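Local atomic coordinates of oxalate--CoA ligase (Arabidopsis thaliana, PDB entry 5IE2), a protein that belongs to the ANL superfamily of AMP-binding enzymes and carries adenosine-5'-triphosphate in its ligand pocket. Residues L320-P325 against G335-P340; P331-S336 against D401-L406. One frame throughout, in Å; residues are numbered along the deposited sequence.

In the fold
Contacts 1 and 2 are neighbours, with centres about 7 Å apart. Their segments follow the chain in the order 320-325, 331-336, 335-340 and 401-406, and G335 and S336 belong to both contacts. Contact 1 closes the edge of the mixed five-stranded sheet, where strand 339-340 pairs with 319-323. Contact 2 holds the intervening loop against the start of strand 404-409, which belongs to the antiparallel six-stranded sheet. Probable backbone hydrogen bonds from V337 N to L404 O and from L404 N to G338 O tie the two contacts together. The two sheets therefore meet beside the ATP pocket, to which V337 and L406 each contribute a side chain.

Contact 1. Residues L320-P325 against G335-P340; sequences LMSSNP and GSVGKP
The carboxamide of N324 has the backbone of G338 over one face, with G338 CA 4.0 Å from N324 CG. At its edge, N324 ND2 gives a hydrogen bond of 2.9 Å to S336 O, which lies in the amide plane. This donor sits well above the carbonyl plane of S336. N324 ND2 also bonds E310 O.

Where strand 339-340, outermost in its mixed sheet, pairs with 319-323, S323 and K339 form an antiparallel hydrogen-bonded pair. S323 N to K339 O and K339 N to S323 O both measure 3.0 Å and are fairly straight. S322 OG takes the crowded position between its backbone N and carbonyl carbon (chi1 70°). From there it donates to V337 O at 2.8 Å and touches V337 CG2. G338 has a positive phi of 74°. A CB here would clash with S323 C and N324 N; G338 CA instead makes a CA-H...O contact of 3.5 Å to S323 O.

V337 touches the bound ATP and S323 OG bonds Y198. Backbone carbonyls thus take the hydrogens of the buried S322 hydroxyl and N324 ND2, while the N-H of K333 serves N324 OD1. These bonds probably help hold the bend that places V337 beside the nucleotide.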
loop_
_atom_site.group_PDB
_atom_site.type_symbol
_atom_site.label_atom_id
_atom_site.label_comp_id
_atom_site.label_asym_id
_atom_site.label_seq_id
_atom_site.Cartn_x
_atom_site.Cartn_y
_atom_site.Cartn_z
ATOM N N LEU A 320 5.911 5.323 -1.897
ATOM C CA LEU A 320 6.697 5.249 -3.133
ATOM C C LEU A 320 8.233 5.478 -2.956
ATOM O O LEU A 320 8.667 6.502 -2.364
ATOM C CB LEU A 320 6.153 6.299 -4.119
ATOM C CG LEU A 320 6.917 6.384 -5.456
ATOM C CD1 LEU A 320 6.703 5.129 -6.237
ATOM C CD2 LEU A 320 6.385 7.624 -6.218
ATOM N N MET A 321 9.012 4.549 -3.498
ATOM C CA MET A 321 10.451 4.735 -3.667
ATOM C C MET A 321 10.811 4.862 -5.166
ATOM O O MET A 321 11.451 5.848 -5.585
ATOM C CB MET A 321 11.221 3.560 -3.038
ATOM C CG MET A 321 11.121 3.613 -1.485
ATOM S SD MET A 321 11.948 2.174 -0.746
ATOM C CE MET A 321 10.703 0.877 -1.064
ATOM N N SER A 322 10.392 3.873 -5.964
ATOM C CA SER A 322 10.721 3.932 -7.391
ATOM C C SER A 322 9.521 3.540 -8.234
ATOM O O SER A 322 8.619 2.812 -7.787
ATOM C CB SER A 322 11.942 3.015 -7.766
ATOM O OG SER A 322 11.602 1.619 -7.675
ATOM N N SER A 323 9.529 3.992 -9.473
ATOM C CA SER A 323 8.480 3.556 -10.405
ATOM C C SER A 323 8.925 3.541 -11.851
ATOM O O SER A 323 9.748 4.354 -12.269
ATOM C CB SER A 323 7.264 4.480 -10.303
ATOM O OG SER A 323 6.196 3.966 -11.107
ATOM N N ASN A 324 8.335 2.639 -12.637
ATOM C CA ASN A 324 8.401 2.799 -14.070
ATOM C C ASN A 324 7.661 4.077 -14.429
ATOM O O ASN A 324 6.670 4.439 -13.775
ATOM C CB ASN A 324 7.778 1.577 -14.784
ATOM C CG ASN A 324 8.677 0.364 -14.714
ATOM O OD1 ASN A 324 9.579 0.201 -15.536
ATOM N ND2 ASN A 324 8.443 -0.504 -13.719
ATOM N N PRO A 325 8.150 4.786 -15.439
ATOM C CA PRO A 325 7.602 6.079 -15.866
ATOM C C PRO A 325 6.419 5.882 -16.797
ATOM O O PRO A 325 6.204 4.754 -17.305
ATOM C CB PRO A 325 8.788 6.723 -16.609
ATOM C CG PRO A 325 9.421 5.487 -17.291
ATOM C CD PRO A 325 9.313 4.379 -16.242
ATOM N N GLY A 335 9.606 -7.006 -14.963
ATOM C CA GLY A 335 10.630 -7.522 -14.071
ATOM C C GLY A 335 11.333 -6.399 -13.282
ATOM O O GLY A 335 12.140 -6.675 -12.387
ATOM N N SER A 336 11.012 -5.155 -13.614
ATOM C CA SER A 336 11.695 -3.972 -13.009
ATOM C C SER A 336 10.713 -3.070 -12.303
ATOM O O SER A 336 9.520 -2.972 -12.718
ATOM C CB SER A 336 12.430 -3.161 -14.083
ATOM O OG SER A 336 12.985 -1.964 -13.525
ATOM N N VAL A 337 11.189 -2.386 -11.260
ATOM C CA VAL A 337 10.376 -1.405 -10.580
ATOM C C VAL A 337 10.828 0.047 -10.897
ATOM O O VAL A 337 10.504 1.008 -10.162
ATOM C CB VAL A 337 10.342 -1.664 -9.042
ATOM C CG1 VAL A 337 9.646 -2.962 -8.753
ATOM C CG2 VAL A 337 11.748 -1.750 -8.459
ATOM N N GLY A 338 11.530 0.217 -12.013
ATOM C CA GLY A 338 11.767 1.541 -12.547
ATOM C C GLY A 338 12.791 2.375 -11.800
ATOM O O GLY A 338 13.714 1.854 -11.202
ATOM N N LYS A 339 12.584 3.686 -11.792
ATOM C CA LYS A 339 13.631 4.631 -11.345
ATOM C C LYS A 339 13.196 5.343 -10.088
ATOM O O LYS A 339 12.026 5.584 -9.902
ATOM C CB LYS A 339 13.924 5.666 -12.454
ATOM C CG LYS A 339 14.433 5.003 -13.729
ATOM C CD LYS A 339 14.941 6.053 -14.722
ATOM C CE LYS A 339 13.816 6.870 -15.302
ATOM N NZ LYS A 339 13.179 6.113 -16.403
ATOM N N PRO A 340 14.152 5.746 -9.235
ATOM C CA PRO A 340 13.847 6.490 -8.000
ATOM C C PRO A 340 13.013 7.734 -8.291
ATOM O O PRO A 340 13.306 8.397 -9.307
ATOM C CB PRO A 340 15.243 6.927 -7.494
ATOM C CG PRO A 340 16.191 6.022 -8.135
ATOM C CD PRO A 340 15.597 5.525 -9.430
#

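Contact 2. Residues P331-S336 against D401-L406; sequences PHKPGS and DGYLHL. With ATP (adenosine-5'-triphosphate), chain C.
A type II beta turn, K333 to S336, sits in the loop between strands 319-323 and 339-340 and packs on the start of strand 404-409. S336 N closes the turn on K333 O at 3.0 Å.

The main side-chain contact is K333 over Y403. The lysine chain is extended beyond CG and crosses one face of the phenol ring obliquely. Its CE stands over the ring centre, 3.8 Å from the centroid, in a CH-pi contact. NZ lies farther off-centre in a cation-pi contact and goes on to D401. The salt bridge from K333 NZ to D401 OD2 is 2.8 Å long and uses the anti lone pair of the carboxylate oxygen. D399 gives NZ a second acidic partner and also bonds H405 NE2, so this carboxylate probably moderates the lysine charge beside the histidine.

At the far end of the ring, Y403 OH donates to P331 O at 2.7 Å, in the carbonyl plane and on a lone pair. The ring is thus anchored at its tip and covered by the lysine.

S336 OG, anti to its backbone N (chi1 175°), donates to L404 O at 2.7 Å from above the carbonyl plane. It also accepts from G338 N, forming an ST turn. S336 CB lies over one face of the H405 imidazole, offset toward the rim, 3.7 Å from H405 CE1. Three waters donate to G335 O. They link it to H405 ND1, L406 N and L406 O.

Farther along the strand, L406 CD1 comes within 3.6 Å of ATP C2. H405 stacks on Y397 of the adjacent strand 394-398. The side chains of L404 and L406 rest on Y312 of strand 308-314, and L404 also meets M345 and I347 of strand 344-348.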
loop_
_atom_site.group_PDB
_atom_site.type_symbol
_atom_site.label_atom_id
_atom_site.label_comp_id
_atom_site.label_asym_id
_atom_site.label_seq_id
_atom_site.Cartn_x
_atom_site.Cartn_y
_atom_site.Cartn_z
ATOM N N PRO A 331 10.412 3.920 -21.289
ATOM C CA PRO A 331 9.798 2.575 -21.328
ATOM C C PRO A 331 9.428 2.064 -19.939
ATOM O O PRO A 331 9.954 2.590 -18.950
ATOM C CB PRO A 331 10.891 1.691 -21.935
ATOM C CG PRO A 331 12.200 2.444 -21.608
ATOM C CD PRO A 331 11.855 3.901 -21.621
ATOM N N HIS A 332 8.528 1.088 -19.861
ATOM C CA HIS A 332 8.360 0.383 -18.614
ATOM C C HIS A 332 8.861 -1.039 -18.845
ATOM O O HIS A 332 8.590 -1.635 -19.893
ATOM C CB HIS A 332 6.917 0.442 -18.123
ATOM C CG HIS A 332 5.894 -0.014 -19.119
ATOM N ND1 HIS A 332 5.457 0.784 -20.153
ATOM C CD2 HIS A 332 5.164 -1.155 -19.188
ATOM C CE1 HIS A 332 4.512 0.151 -20.831
ATOM N NE2 HIS A 332 4.308 -1.026 -20.260
ATOM N N LYS A 333 9.632 -1.549 -17.895
ATOM C CA LYS A 333 10.374 -2.798 -18.065
ATOM C C LYS A 333 9.771 -3.898 -17.215
ATOM O O LYS A 333 9.751 -3.786 -15.987
ATOM C CB LYS A 333 11.862 -2.620 -17.659
ATOM C CG LYS A 333 12.658 -1.646 -18.502
ATOM C CD LYS A 333 14.117 -1.731 -18.204
ATOM C CE LYS A 333 14.915 -0.648 -18.974
ATOM N NZ LYS A 333 16.389 -0.999 -18.873
ATOM N N PRO A 334 9.301 -4.973 -17.863
ATOM C CA PRO A 334 8.810 -6.115 -17.101
ATOM C C PRO A 334 9.921 -6.637 -16.205
ATOM O O PRO A 334 11.073 -6.645 -16.618
ATOM C CB PRO A 334 8.405 -7.131 -18.196
ATOM C CG PRO A 334 8.188 -6.273 -19.440
ATOM C CD PRO A 334 9.248 -5.197 -19.324
ATOM N N GLY A 335 9.606 -7.006 -14.963
ATOM C CA GLY A 335 10.630 -7.522 -14.071
ATOM C C GLY A 335 11.333 -6.399 -13.282
ATOM O O GLY A 335 12.140 -6.675 -12.387
ATOM N N SER A 336 11.012 -5.155 -13.614
ATOM C CA SER A 336 11.695 -3.972 -13.009
ATOM C C SER A 336 10.713 -3.070 -12.303
ATOM O O SER A 336 9.520 -2.972 -12.718
ATOM C CB SER A 336 12.430 -3.161 -14.083
ATOM O OG SER A 336 12.985 -1.964 -13.525
ATOM N N ASP A 401 20.388 1.637 -17.575
ATOM C CA ASP A 401 19.403 2.744 -17.739
ATOM C C ASP A 401 18.977 3.335 -16.405
ATOM O O ASP A 401 18.174 4.268 -16.374
ATOM C CB ASP A 401 18.142 2.285 -18.492
ATOM C CG ASP A 401 18.442 1.846 -19.926
ATOM O OD1 ASP A 401 19.279 2.498 -20.610
ATOM O OD2 ASP A 401 17.883 0.815 -20.351
ATOM N N GLY A 402 19.492 2.797 -15.301
ATOM C CA GLY A 402 19.121 3.283 -13.986
ATOM C C GLY A 402 17.798 2.719 -13.491
ATOM O O GLY A 402 17.197 3.256 -12.544
ATOM N N TYR A 403 17.326 1.641 -14.124
ATOM C CA TYR A 403 16.106 0.978 -13.653
ATOM C C TYR A 403 16.453 -0.072 -12.594
ATOM O O TYR A 403 17.380 -0.835 -12.781
ATOM C CB TYR A 403 15.361 0.280 -14.813
ATOM C CG TYR A 403 14.565 1.192 -15.693
ATOM C CD1 TYR A 403 13.190 0.976 -15.871
ATOM C CD2 TYR A 403 15.174 2.248 -16.374
ATOM C CE1 TYR A 403 12.414 1.814 -16.688
ATOM C CE2 TYR A 403 14.404 3.093 -17.211
ATOM C CZ TYR A 403 13.045 2.849 -17.379
ATOM O OH TYR A 403 12.281 3.693 -18.188
ATOM N N LEU A 404 15.686 -0.119 -11.503
ATOM C CA LEU A 404 15.941 -1.049 -10.421
ATOM C C LEU A 404 15.246 -2.387 -10.702
ATOM O O LEU A 404 14.095 -2.429 -11.116
ATOM C CB LEU A 404 15.468 -0.439 -9.084
ATOM C CG LEU A 404 15.461 -1.278 -7.806
ATOM C CD1 LEU A 404 16.888 -1.693 -7.465
ATOM C CD2 LEU A 404 14.830 -0.479 -6.660
ATOM N N HIS A 405 15.979 -3.462 -10.430
ATOM C CA HIS A 405 15.475 -4.815 -10.496
ATOM C C HIS A 405 15.628 -5.453 -9.139
ATOM O O HIS A 405 16.753 -5.576 -8.665
ATOM C CB HIS A 405 16.256 -5.655 -11.519
ATOM C CG HIS A 405 16.214 -5.102 -12.908
ATOM N ND1 HIS A 405 15.441 -5.668 -13.906
ATOM C CD2 HIS A 405 16.829 -4.029 -13.462
ATOM C CE1 HIS A 405 15.573 -4.953 -15.013
ATOM N NE2 HIS A 405 16.428 -3.969 -14.776
ATOM N N LEU A 406 14.525 -5.864 -8.523
ATOM C CA LEU A 406 14.596 -6.492 -7.192
ATOM C C LEU A 406 14.850 -7.991 -7.250
ATOM O O LEU A 406 14.304 -8.715 -8.091
ATOM C CB LEU A 406 13.304 -6.222 -6.431
ATOM C CG LEU A 406 13.119 -4.748 -6.089
ATOM C CD1 LEU A 406 11.652 -4.577 -5.641
ATOM C CD2 LEU A 406 14.083 -4.234 -5.038
HETATM P PG ATP C . 7.755 -6.139 7.500
HETATM O O1G ATP C . 8.715 -7.294 7.209
HETATM O O2G ATP C . 7.071 -6.260 8.815
HETATM O O3G ATP C . 8.448 -4.788 7.335
HETATM P PB ATP C . 6.695 -5.691 4.852
HETATM O O1B ATP C . 5.834 -6.535 3.938
HETATM O O2B ATP C . 8.143 -5.499 4.577
HETATM O O3B ATP C . 6.541 -6.183 6.410
HETATM P PA ATP C . 5.505 -3.220 3.755
HETATM O O1A ATP C . 6.127 -1.873 4.097
HETATM O O2A ATP C . 4.036 -3.345 3.647
HETATM O O3A ATP C . 5.945 -4.240 4.926
HETATM O "O5'" ATP C . 6.244 -3.807 2.461
HETATM C "C5'" ATP C . 7.393 -3.189 1.829
HETATM C "C4'" ATP C . 8.175 -4.330 1.154
HETATM O "O4'" ATP C . 7.402 -4.839 0.050
HETATM C "C3'" ATP C . 9.418 -3.849 0.470
HETATM O "O3'" ATP C . 10.474 -3.728 1.421
HETATM C "C2'" ATP C . 9.685 -4.934 -0.552
HETATM O "O2'" ATP C . 10.210 -6.091 0.118
HETATM C "C1'" ATP C . 8.286 -5.295 -0.958
HETATM N N9 ATP C . 7.876 -4.653 -2.229
HETATM C C8 ATP C . 7.207 -3.507 -2.409
HETATM N N7 ATP C . 7.014 -3.301 -3.748
HETATM C C5 ATP C . 7.567 -4.375 -4.400
HETATM C C6 ATP C . 7.695 -4.801 -5.813
HETATM N N6 ATP C . 7.131 -4.043 -6.812
HETATM N N1 ATP C . 8.326 -5.976 -6.040
HETATM C C2 ATP C . 8.833 -6.736 -5.041
HETATM N N3 ATP C . 8.761 -6.407 -3.725
HETATM C C4 ATP C . 8.129 -5.246 -3.391
HETATM O O HOH W 1 12.066 -5.692 -9.777
HETATM O O HOH W 2 14.380 -8.109 -13.401
HETATM O O HOH W 3 13.075 -8.888 -10.584
#